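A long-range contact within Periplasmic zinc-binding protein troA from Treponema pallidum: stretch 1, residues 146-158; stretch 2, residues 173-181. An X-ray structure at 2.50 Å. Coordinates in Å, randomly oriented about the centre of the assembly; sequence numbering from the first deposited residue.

Stretch 1 146-158: LDAYVRRKAQSLP
Stretch 2, residues 173-181: YFSRAYGFE

A single tyrosine makes the largest contribution to this contact: the side chain of Tyr-178 fits as a knob into a hole formed by Asp-147, Val-150, Arg-151 and Ala-154, and gives up 121 Å² of the 421 Å² buried between the stretches. Its host is the helix 146-156, which enters from earlier in the chain and runs into Leu-157 (phi/psi -102/113) and an extended Pro-158. The second helix crosses it nearly at right angles, at -78°, with the axes 10.4 Å apart at closest approach. The nearest alpha carbons, CA of Arg-151 and CA of Tyr-178, are 5.2 Å apart.

Tyr-178 adopts chi1 -39° (m) and chi2 -84°, which lays its ring along the host helix. CG1 of Val-150 (chi1 t) sits almost on the ring normal, 3.5 Å from the Tyr-178 centroid, in a CH-pi contact over the face; the same methyl reaches Phe-174 (chi1 t), with CG1 4.0 Å from CE1. At the ring's edge, Tyr-178 OH donates a hydrogen bond of 2.6 Å to Asp-147 OD1, an acceptor for the buried hydroxyl. Asp-147, chi1 t, also forms a salt bridge one helical turn along, its OD2 lying 3.4 Å from Arg-151 NH1. Arg-151 (chi1 and chi2 t, chi3 -128°) extends beside the tyrosine, its CB 3.8 Å from Tyr-178 CD1. Its NH2 comes within 2.5 Å of Ala-177 O, but the carbonyl lies over the guanidinium face and the angle is poor for a hydrogen bond.

Gly-179 leaves helical geometry with phi/psi 64/87, and Phe-180 follows in an extended conformation (-146/132; chi1 -84°, m). The small Ala-154 lets both aromatic residues approach: its CB lies 3.7 Å from Tyr-178 CB and 3.3 Å from Phe-180 CE1. Leu-157 CD2 completes the apolar cluster, 4.0 Å from Phe-180 CE2 at the ring edge.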

# COMPACT_ATOMS: atom_id res chain seq x y z
N LEU A 146 12.64 -8.51 -3.14
CA LEU A 146 11.21 -8.33 -3.40
C LEU A 146 10.95 -7.58 -4.70
O LEU A 146 10.13 -8.00 -5.53
CB LEU A 146 10.52 -7.59 -2.24
CG LEU A 146 9.02 -7.30 -2.38
CD1 LEU A 146 8.29 -8.52 -2.93
CD2 LEU A 146 8.44 -6.92 -1.03
N ASP A 147 11.64 -6.46 -4.88
CA ASP A 147 11.45 -5.71 -6.10
C ASP A 147 11.86 -6.56 -7.29
O ASP A 147 11.21 -6.56 -8.33
CB ASP A 147 12.28 -4.44 -6.08
CG ASP A 147 12.13 -3.65 -7.35
OD1 ASP A 147 11.24 -2.77 -7.41
OD2 ASP A 147 12.90 -3.92 -8.30
N ALA A 148 12.96 -7.30 -7.12
CA ALA A 148 13.46 -8.15 -8.19
C ALA A 148 12.41 -9.17 -8.56
O ALA A 148 12.01 -9.29 -9.71
CB ALA A 148 14.73 -8.84 -7.75
N TYR A 149 11.97 -9.91 -7.54
CA TYR A 149 10.96 -10.96 -7.69
C TYR A 149 9.72 -10.45 -8.40
O TYR A 149 9.27 -11.06 -9.37
CB TYR A 149 10.61 -11.49 -6.29
CG TYR A 149 9.47 -12.49 -6.24
CD1 TYR A 149 9.73 -13.87 -6.31
CD2 TYR A 149 8.15 -12.08 -6.05
CE1 TYR A 149 8.69 -14.80 -6.19
CE2 TYR A 149 7.12 -13.00 -5.92
CZ TYR A 149 7.39 -14.35 -5.99
OH TYR A 149 6.38 -15.27 -5.84
N VAL A 150 9.18 -9.33 -7.94
CA VAL A 150 7.97 -8.76 -8.53
C VAL A 150 8.19 -8.38 -9.99
O VAL A 150 7.24 -8.35 -10.77
CB VAL A 150 7.50 -7.51 -7.76
CG1 VAL A 150 6.28 -6.90 -8.45
CG2 VAL A 150 7.16 -7.90 -6.32
N ARG A 151 9.42 -8.08 -10.36
CA ARG A 151 9.69 -7.74 -11.75
C ARG A 151 9.80 -9.05 -12.51
O ARG A 151 9.15 -9.23 -13.53
CB ARG A 151 10.98 -6.93 -11.89
CG ARG A 151 11.01 -6.10 -13.18
CD ARG A 151 12.14 -5.08 -13.20
NE ARG A 151 11.67 -3.73 -13.51
CZ ARG A 151 11.74 -2.70 -12.67
NH1 ARG A 151 12.26 -2.87 -11.45
NH2 ARG A 151 11.29 -1.51 -13.03
N ARG A 152 10.62 -9.96 -12.00
CA ARG A 152 10.78 -11.27 -12.63
C ARG A 152 9.37 -11.78 -12.86
O ARG A 152 8.94 -11.95 -14.00
CB ARG A 152 11.54 -12.22 -11.70
CG ARG A 152 11.47 -13.69 -12.10
CD ARG A 152 12.37 -14.56 -11.22
NE ARG A 152 12.51 -14.01 -9.87
CZ ARG A 152 13.34 -14.48 -8.95
NH1 ARG A 152 14.12 -15.52 -9.21
NH2 ARG A 152 13.39 -13.91 -7.75
N LYS A 153 8.65 -12.00 -11.76
CA LYS A 153 7.28 -12.47 -11.79
C LYS A 153 6.45 -11.76 -12.86
O LYS A 153 5.88 -12.39 -13.74
CB LYS A 153 6.63 -12.25 -10.42
CG LYS A 153 6.63 -13.49 -9.56
CD LYS A 153 5.56 -14.46 -10.02
CE LYS A 153 5.50 -15.68 -9.12
NZ LYS A 153 4.19 -16.38 -9.25
N ALA A 154 6.40 -10.43 -12.79
CA ALA A 154 5.64 -9.67 -13.77
C ALA A 154 6.06 -10.08 -15.17
O ALA A 154 5.23 -10.24 -16.06
CB ALA A 154 5.88 -8.18 -13.56
N GLN A 155 7.37 -10.27 -15.36
CA GLN A 155 7.94 -10.66 -16.65
C GLN A 155 7.37 -11.99 -17.12
O GLN A 155 7.27 -12.25 -18.32
CB GLN A 155 9.47 -10.77 -16.56
CG GLN A 155 10.24 -9.60 -17.16
CD GLN A 155 9.49 -8.89 -18.25
OE1 GLN A 155 9.06 -9.51 -19.23
NE2 GLN A 155 9.30 -7.58 -18.10
N SER A 156 7.00 -12.83 -16.17
CA SER A 156 6.45 -14.14 -16.49
C SER A 156 5.11 -13.98 -17.21
O SER A 156 4.62 -14.92 -17.84
CB SER A 156 6.27 -14.96 -15.22
OG SER A 156 5.13 -14.52 -14.49
N LEU A 157 4.53 -12.79 -17.11
CA LEU A 157 3.24 -12.54 -17.74
C LEU A 157 3.35 -11.77 -19.04
O LEU A 157 3.72 -10.60 -19.04
CB LEU A 157 2.32 -11.77 -16.80
CG LEU A 157 0.87 -12.21 -16.90
CD1 LEU A 157 0.72 -13.54 -16.20
CD2 LEU A 157 -0.04 -11.15 -16.28
N PRO A 158 3.03 -12.41 -20.17
CA PRO A 158 3.10 -11.73 -21.46
C PRO A 158 2.52 -10.32 -21.34
O PRO A 158 1.54 -10.12 -20.64
CB PRO A 158 2.28 -12.62 -22.38
CG PRO A 158 2.45 -13.99 -21.79
CD PRO A 158 2.59 -13.81 -20.30
N TYR A 173 2.16 3.07 -9.48
CA TYR A 173 3.60 2.82 -9.44
C TYR A 173 3.86 1.36 -9.74
O TYR A 173 4.87 1.00 -10.34
CB TYR A 173 4.17 3.16 -8.07
CG TYR A 173 4.05 4.61 -7.68
CD1 TYR A 173 5.18 5.40 -7.49
CD2 TYR A 173 2.81 5.17 -7.41
CE1 TYR A 173 5.08 6.71 -7.04
CE2 TYR A 173 2.70 6.47 -6.95
CZ TYR A 173 3.83 7.24 -6.77
OH TYR A 173 3.69 8.52 -6.29
N PHE A 174 2.94 0.50 -9.31
CA PHE A 174 3.07 -0.93 -9.57
C PHE A 174 3.11 -1.11 -11.09
O PHE A 174 3.90 -1.89 -11.62
CB PHE A 174 1.89 -1.69 -8.96
CG PHE A 174 1.87 -3.16 -9.29
CD1 PHE A 174 2.63 -4.06 -8.55
CD2 PHE A 174 1.11 -3.64 -10.35
CE1 PHE A 174 2.63 -5.41 -8.86
CE2 PHE A 174 1.09 -4.98 -10.68
CZ PHE A 174 1.86 -5.88 -9.93
N SER A 175 2.25 -0.36 -11.78
CA SER A 175 2.18 -0.43 -13.23
C SER A 175 3.46 0.15 -13.82
O SER A 175 4.11 -0.48 -14.65
CB SER A 175 0.96 0.34 -13.73
OG SER A 175 1.26 1.71 -13.98
N ARG A 176 3.82 1.35 -13.37
CA ARG A 176 5.02 2.02 -13.87
C ARG A 176 6.29 1.23 -13.60
O ARG A 176 7.22 1.25 -14.41
CB ARG A 176 5.13 3.41 -13.24
CG ARG A 176 6.43 4.13 -13.53
CD ARG A 176 6.42 5.54 -12.96
NE ARG A 176 7.10 5.60 -11.67
CZ ARG A 176 7.44 6.73 -11.05
NH1 ARG A 176 7.16 7.90 -11.60
NH2 ARG A 176 8.06 6.68 -9.88
N ALA A 177 6.32 0.52 -12.47
CA ALA A 177 7.50 -0.24 -12.06
C ALA A 177 7.71 -1.57 -12.76
O ALA A 177 8.78 -1.83 -13.30
CB ALA A 177 7.47 -0.47 -10.56
N TYR A 178 6.67 -2.39 -12.77
CA TYR A 178 6.76 -3.72 -13.37
C TYR A 178 5.94 -3.94 -14.64
O TYR A 178 5.77 -5.08 -15.08
CB TYR A 178 6.40 -4.74 -12.29
CG TYR A 178 6.96 -4.35 -10.94
CD1 TYR A 178 8.28 -4.66 -10.60
CD2 TYR A 178 6.21 -3.60 -10.04
CE1 TYR A 178 8.83 -4.23 -9.39
CE2 TYR A 178 6.76 -3.16 -8.83
CZ TYR A 178 8.07 -3.48 -8.52
OH TYR A 178 8.62 -3.04 -7.34
N GLY A 179 5.45 -2.84 -15.23
CA GLY A 179 4.68 -2.93 -16.46
C GLY A 179 3.36 -3.68 -16.42
O GLY A 179 3.29 -4.87 -16.73
N PHE A 180 2.30 -2.97 -16.06
CA PHE A 180 0.97 -3.56 -15.99
C PHE A 180 -0.05 -2.50 -16.39
O PHE A 180 0.01 -1.35 -15.92
CB PHE A 180 0.66 -4.04 -14.56
CG PHE A 180 1.19 -5.42 -14.25
CD1 PHE A 180 2.37 -5.58 -13.52
CD2 PHE A 180 0.49 -6.55 -14.64
CE1 PHE A 180 2.84 -6.85 -13.19
CE2 PHE A 180 0.96 -7.83 -14.31
CZ PHE A 180 2.13 -7.97 -13.58
N GLU A 181 -0.96 -2.86 -17.28
CA GLU A 181 -1.99 -1.93 -17.68
C GLU A 181 -2.97 -2.00 -16.53
O GLU A 181 -3.76 -2.93 -16.42
CB GLU A 181 -2.65 -2.39 -18.98
CG GLU A 181 -3.90 -1.61 -19.34
CD GLU A 181 -3.92 -1.16 -20.78
OE1 GLU A 181 -2.82 -1.05 -21.39
OE2 GLU A 181 -5.02 -0.92 -21.31